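Long-range contacts in malonate decarboxylase subunit alpha (Acinetobacter baumannii ATCC 17978, PDB 6MPR), which probably acts as the acyl-carrier-protein transferase subunit of malonate decarboxylase, exchanging acetyl for malonyl groups on the carrier protein during malonate breakdown: residues I140-I144 with G387-N393; M374-V380 with P464-D470. All coordinates share one frame; numbering follows the deposited sequence. Where two conformers were deposited one is given.

Contact 1: I140-I144 with G387-N393; sequences IHTYI and GFGGAPN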
loop_
_atom_site.group_PDB
_atom_site.type_symbol
_atom_site.label_atom_id
_atom_site.label_comp_id
_atom_site.label_asym_id
_atom_site.label_seq_id
_atom_site.Cartn_x
_atom_site.Cartn_y
_atom_site.Cartn_z
ATOM N N ILE A 140 2.001 -9.554 14.977
ATOM C CA ILE A 140 3.028 -9.599 13.943
ATOM C C ILE A 140 2.405 -9.148 12.629
ATOM O O ILE A 140 1.327 -9.616 12.257
ATOM C CB ILE A 140 3.618 -11.010 13.802
ATOM C CG1 ILE A 140 3.870 -11.626 15.183
ATOM C CG2 ILE A 140 4.892 -10.945 12.978
ATOM C CD1 ILE A 140 4.260 -13.081 15.118
ATOM N N HIS A 141 3.086 -8.244 11.928
ATOM C CA HIS A 141 2.562 -7.549 10.761
ATOM C C HIS A 141 3.433 -7.823 9.543
ATOM O O HIS A 141 4.573 -8.255 9.668
ATOM C CB HIS A 141 2.556 -6.010 10.973
ATOM C CG HIS A 141 1.826 -5.542 12.195
ATOM N ND1 HIS A 141 2.237 -5.826 13.482
ATOM C CD2 HIS A 141 0.721 -4.767 12.319
ATOM C CE1 HIS A 141 1.407 -5.264 14.342
ATOM N NE2 HIS A 141 0.488 -4.600 13.660
ATOM N N THR A 142 2.916 -7.511 8.359
ATOM C CA THR A 142 3.822 -7.263 7.239
ATOM C C THR A 142 4.185 -5.772 7.250
ATOM O O THR A 142 3.501 -4.966 7.866
ATOM C CB THR A 142 3.206 -7.723 5.901
ATOM O OG1 THR A 142 4.185 -7.655 4.841
ATOM C CG2 THR A 142 1.969 -6.926 5.513
ATOM N N TYR A 143 5.314 -5.420 6.625
ATOM C CA TYR A 143 5.894 -4.085 6.819
ATOM C C TYR A 143 4.887 -2.960 6.594
ATOM O O TYR A 143 4.664 -2.122 7.475
ATOM C CB TYR A 143 7.086 -3.856 5.884
ATOM C CG TYR A 143 8.330 -4.649 6.198
ATOM C CD1 TYR A 143 8.834 -4.729 7.494
ATOM C CD2 TYR A 143 9.009 -5.311 5.178
ATOM C CE1 TYR A 143 9.976 -5.458 7.763
ATOM C CE2 TYR A 143 10.145 -6.038 5.442
ATOM C CZ TYR A 143 10.629 -6.099 6.721
ATOM O OH TYR A 143 11.764 -6.823 6.982
ATOM N N ILE A 144 4.305 -2.886 5.395
ATOM C CA ILE A 144 3.479 -1.714 5.125
ATOM C C ILE A 144 2.158 -1.763 5.873
ATOM O O ILE A 144 1.526 -0.719 6.046
ATOM C CB ILE A 144 3.225 -1.493 3.622
ATOM C CG1 ILE A 144 2.465 -2.668 3.010
ATOM C CG2 ILE A 144 4.550 -1.205 2.910
ATOM C CD1 ILE A 144 2.055 -2.413 1.576
ATOM N N GLY A 387 9.082 -13.435 12.579
ATOM C CA GLY A 387 8.244 -12.425 11.979
ATOM C C GLY A 387 8.182 -12.651 10.487
ATOM O O GLY A 387 8.942 -13.430 9.917
ATOM N N PHE A 388 7.256 -11.964 9.839
ATOM C CA PHE A 388 6.789 -12.027 8.450
ATOM C C PHE A 388 7.632 -11.183 7.486
ATOM O O PHE A 388 7.759 -11.484 6.291
ATOM C CB PHE A 388 5.346 -11.488 8.379
ATOM C CG PHE A 388 4.300 -12.325 9.086
ATOM C CD1 PHE A 388 4.242 -13.694 8.913
ATOM C CD2 PHE A 388 3.326 -11.716 9.872
ATOM C CE1 PHE A 388 3.256 -14.463 9.551
ATOM C CE2 PHE A 388 2.348 -12.472 10.516
ATOM C CZ PHE A 388 2.300 -13.849 10.340
ATOM N N GLY A 389 8.069 -10.021 7.966
ATOM C CA GLY A 389 8.664 -9.066 7.044
ATOM C C GLY A 389 7.718 -8.698 5.911
ATOM O O GLY A 389 6.516 -8.488 6.110
ATOM N N GLY A 390 8.255 -8.642 4.693
ATOM C CA GLY A 390 7.435 -8.299 3.541
ATOM C C GLY A 390 6.642 -9.436 2.940
ATOM O O GLY A 390 5.776 -9.183 2.099
ATOM N N ALA A 391 6.894 -10.677 3.367
ATOM C CA ALA A 391 6.354 -11.833 2.649
ATOM C C ALA A 391 4.832 -11.861 2.557
ATOM O O ALA A 391 4.318 -12.196 1.475
ATOM C CB ALA A 391 6.890 -13.125 3.277
ATOM N N PRO A 392 4.057 -11.547 3.601
ATOM C CA PRO A 392 2.598 -11.580 3.418
ATOM C C PRO A 392 2.101 -10.563 2.406
ATOM O O PRO A 392 1.157 -10.849 1.667
ATOM C CB PRO A 392 2.068 -11.290 4.827
ATOM C CG PRO A 392 3.162 -11.747 5.719
ATOM C CD PRO A 392 4.414 -11.359 5.019
ATOM N N ASN A 393 2.706 -9.372 2.365
ATOM C CA ASN A 393 2.278 -8.360 1.406
ATOM C C ASN A 393 2.651 -8.753 -0.016
ATOM O O ASN A 393 1.904 -8.481 -0.959
ATOM C CB ASN A 393 2.895 -7.012 1.767
ATOM C CG ASN A 393 2.551 -5.930 0.758
ATOM O OD1 ASN A 393 1.389 -5.544 0.625
ATOM N ND2 ASN A 393 3.561 -5.454 0.027
#

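Contact 2: M374-V380 with P464-D470; sequences MGHSSTV and PIMIYGD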
loop_
_atom_site.group_PDB
_atom_site.type_symbol
_atom_site.label_atom_id
_atom_site.label_comp_id
_atom_site.label_asym_id
_atom_site.label_seq_id
_atom_site.Cartn_x
_atom_site.Cartn_y
_atom_site.Cartn_z
ATOM N N MET A 374 -2.446 -28.238 2.512
ATOM C CA MET A 374 -3.258 -27.227 1.854
ATOM C C MET A 374 -2.413 -26.130 1.216
ATOM O O MET A 374 -2.965 -25.233 0.569
ATOM C CB MET A 374 -4.235 -26.597 2.857
ATOM C CG MET A 374 -5.367 -27.518 3.296
ATOM S SD MET A 374 -6.498 -27.794 1.922
ATOM C CE MET A 374 -7.164 -26.143 1.689
ATOM N N GLY A 375 -1.093 -26.176 1.387
ATOM C CA GLY A 375 -0.235 -25.118 0.906
ATOM C C GLY A 375 0.011 -23.988 1.884
ATOM O O GLY A 375 0.716 -23.041 1.530
ATOM N N HIS A 376 -0.555 -24.039 3.099
ATOM C CA HIS A 376 -0.252 -22.997 4.080
ATOM C C HIS A 376 1.233 -23.035 4.405
ATOM O O HIS A 376 1.805 -24.103 4.622
ATOM C CB HIS A 376 -1.073 -23.181 5.354
ATOM C CG HIS A 376 -2.556 -23.130 5.141
ATOM N ND1 HIS A 376 -3.165 -22.205 4.323
ATOM C CD2 HIS A 376 -3.554 -23.884 5.665
ATOM C CE1 HIS A 376 -4.474 -22.396 4.340
ATOM N NE2 HIS A 376 -4.736 -23.410 5.149
ATOM N N SER A 377 1.851 -21.868 4.452
ATOM C CA SER A 377 3.302 -21.759 4.509
ATOM C C SER A 377 3.716 -20.875 5.678
ATOM O O SER A 377 3.122 -19.824 5.916
ATOM C CB SER A 377 3.860 -21.193 3.197
ATOM O OG SER A 377 3.564 -22.042 2.092
ATOM N N SER A 378 4.736 -21.311 6.420
ATOM C CA SER A 378 5.238 -20.489 7.508
ATOM C C SER A 378 6.703 -20.818 7.766
ATOM O O SER A 378 7.180 -21.914 7.447
ATOM C CB SER A 378 4.414 -20.694 8.785
ATOM O OG SER A 378 4.953 -19.939 9.848
ATOM N N THR A 379 7.419 -19.846 8.323
ATOM C CA THR A 379 8.770 -20.078 8.818
ATOM C C THR A 379 8.829 -20.119 10.341
ATOM O O THR A 379 9.907 -20.343 10.899
ATOM C CB THR A 379 9.743 -19.016 8.292
ATOM O OG1 THR A 379 9.287 -17.717 8.688
ATOM C CG2 THR A 379 9.862 -19.094 6.761
ATOM N N VAL A 380 7.702 -19.928 11.028
ATOM C CA VAL A 380 7.678 -20.087 12.481
ATOM C C VAL A 380 7.818 -21.567 12.817
ATOM O O VAL A 380 7.147 -22.424 12.224
ATOM C CB VAL A 380 6.388 -19.484 13.067
ATOM C CG1 VAL A 380 6.196 -19.901 14.524
ATOM C CG2 VAL A 380 6.394 -17.960 12.936
ATOM N N PRO A 464 0.630 -18.186 13.103
ATOM C CA PRO A 464 1.375 -17.221 12.274
ATOM C C PRO A 464 1.764 -17.824 10.929
ATOM O O PRO A 464 2.719 -18.603 10.819
ATOM C CB PRO A 464 2.595 -16.862 13.135
ATOM C CG PRO A 464 2.713 -17.933 14.129
ATOM C CD PRO A 464 1.326 -18.486 14.366
ATOM N N ILE A 465 0.988 -17.470 9.908
ATOM C CA ILE A 465 1.104 -18.009 8.554
ATOM C C ILE A 465 1.707 -16.931 7.667
ATOM O O ILE A 465 1.152 -15.832 7.567
ATOM C CB ILE A 465 -0.268 -18.435 8.002
ATOM C CG1 ILE A 465 -0.914 -19.492 8.890
ATOM C CG2 ILE A 465 -0.147 -18.894 6.558
ATOM C CD1 ILE A 465 0.001 -20.610 9.239
ATOM N N MET A 466 2.820 -17.247 7.009
ATOM C CA MET A 466 3.445 -16.294 6.104
ATOM C C MET A 466 2.621 -16.134 4.828
ATOM O O MET A 466 2.280 -15.013 4.431
ATOM C CB MET A 466 4.869 -16.760 5.790
ATOM C CG MET A 466 5.671 -15.775 5.005
ATOM S SD MET A 466 7.405 -16.295 4.870
ATOM C CE MET A 466 7.206 -17.766 3.867
ATOM N N ILE A 467 2.249 -17.247 4.194
ATOM C CA ILE A 467 1.506 -17.229 2.939
ATOM C C ILE A 467 0.432 -18.299 3.030
ATOM O O ILE A 467 0.747 -19.473 3.265
ATOM C CB ILE A 467 2.414 -17.487 1.729
ATOM C CG1 ILE A 467 3.380 -16.313 1.512
ATOM C CG2 ILE A 467 1.599 -17.638 0.455
ATOM C CD1 ILE A 467 4.400 -16.606 0.443
ATOM N N TYR A 468 -0.829 -17.902 2.849
ATOM C CA TYR A 468 -1.931 -18.852 2.909
ATOM C C TYR A 468 -2.006 -19.683 1.638
ATOM O O TYR A 468 -1.708 -19.217 0.535
ATOM C CB TYR A 468 -3.271 -18.146 3.159
ATOM C CG TYR A 468 -3.420 -17.765 4.624
ATOM C CD1 TYR A 468 -2.906 -16.569 5.104
ATOM C CD2 TYR A 468 -4.043 -18.621 5.520
ATOM C CE1 TYR A 468 -3.012 -16.222 6.439
ATOM C CE2 TYR A 468 -4.170 -18.276 6.860
ATOM C CZ TYR A 468 -3.645 -17.070 7.310
ATOM O OH TYR A 468 -3.736 -16.694 8.627
ATOM N N GLY A 469 -2.412 -20.941 1.812
ATOM C CA GLY A 469 -2.425 -21.867 0.691
ATOM C C GLY A 469 -3.265 -21.380 -0.470
ATOM O O GLY A 469 -2.923 -21.603 -1.633
ATOM N N ASP A 470 -4.376 -20.706 -0.174
ATOM C CA ASP A 470 -5.241 -20.225 -1.243
ATOM C C ASP A 470 -4.633 -19.062 -2.023
ATOM O O ASP A 470 -5.160 -18.725 -3.089
ATOM C CB ASP A 470 -6.604 -19.837 -0.664
ATOM C CG ASP A 470 -6.493 -19.169 0.713
ATOM O OD1 ASP A 470 -6.127 -19.845 1.715
ATOM O OD2 ASP A 470 -6.759 -17.951 0.793
#

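Contact 1: I140-I144 with G387-N393
Thr-142 and Tyr-143 meet Gly-389 in a buried contact between the start of helix 143-149 and the glycine turn that leads into helix 391-394. Segment 140-144 leaves strand 136-140, an outermost strand of the parallel sheet within this chain. Segment 387-393 makes a type II' beta turn from Phe-388 to Ala-391.

The hydroxyl of Thr-142 links the two. OG1 donates to Gly-389 O at 2.8 Å, in the carbonyl plane and on a lone pair. It also accepts a weak bond from Asn-393 N. With chi1 at -171° the hydroxyl swings away from its own backbone N and faces the turn. Gly-389 O takes a second, weak bond from Tyr-143 N at 3.3 Å.

The Tyr-143 ring lies over the turn. Gly-389 CA sits under one face, 3.8 Å from the ring centroid, as a CH-pi contact. Ile-140 CG2 touches Phe-388 CD2 at 3.6 Å, the two side chains crossing at about a right angle. Ile-140 O meets the edge of the Phe-388 ring in its plane.

Ile-144 CD1 packs on Asn-393 OD1 at 3.3 Å. Asn-393 ND2 bonds Gln-354 of the same chain, and its OD1 bonds Tyr-359 of the second subunit.

Gly-389 O is held mainly by the Thr-142 hydroxyl, with weak help from Tyr-143 N, so polar bonding as well as packing ties the turn to the helix.

Contact 2: M374-V380 with P464-D470
Ser-377 and Ile-467 form a single antiparallel bridge, a hydrogen-bonded pair. Ser-377 N gives to Ile-467 O at 2.9 Å. Ser-377 O receives Ile-467 N at 3.2 Å and, weakly, Met-466 N. Met-466 and Ile-467 thus both face Ser-377, a classic beta bulge. Further along, Gly-375 and Gly-469 bring their backbones close, with Gly-375 C 3.4 Å from Gly-469 CA.

His-376 ND1 accepts a bond from Gly-469 N at 2.9 Å. The bond is nearly straight, with the donor tilted 24° from the ring plane. The edge of Tyr-468 points toward the His-376 face in an offset edge-to-face pair, planes at 78°. Met-374 CB also lies over a face of the imidazole, and Ile-465 CG2 sits over the centre of the Tyr-468 ring.

Ser-378 OG donates to Pro-464 O at 2.8 Å. It also accepts from Val-380 N, two residues on, at 3.0 Å, which makes an ST turn. A chi1 of 177°, trans to its own amide nitrogen, lets the hydroxyl reach both. Val-380 CG2 packs on Pro-464 CG at 3.9 Å.

Arg-402 of the second subunit bonds Ile-465 O and Met-466 O. Asp-470 forms salt bridges with Arg-399 and Arg-425 of that subunit.

Accepting from Gly-469 N suggests that ND1 is unprotonated, so the ring is probably neutral. The bulge and the two side-chain bonds hold a loop whose carbonyls and carboxylate serve the dimer interface.

The centres of contacts 1 and 2 lie 13 Å apart, and their segments alternate along the chain: 140-144, 374-380, 387-393, 464-470. Strand 377-378 and helix 391-394 follow each other directly, so one stretch of chain feeds both contacts. Contact 1 starts at the parallel sheet, at its edge strand 136-140. Contact 2 lies beside strand 429-433 of the mixed sheet. The contacts also touch: Ala-391 CB packs on Met-466 CG at 3.4 Å. Both reach the second subunit, whose Arg-402 meets residues of each. Together they join the two sheet regions next to the dimer interface.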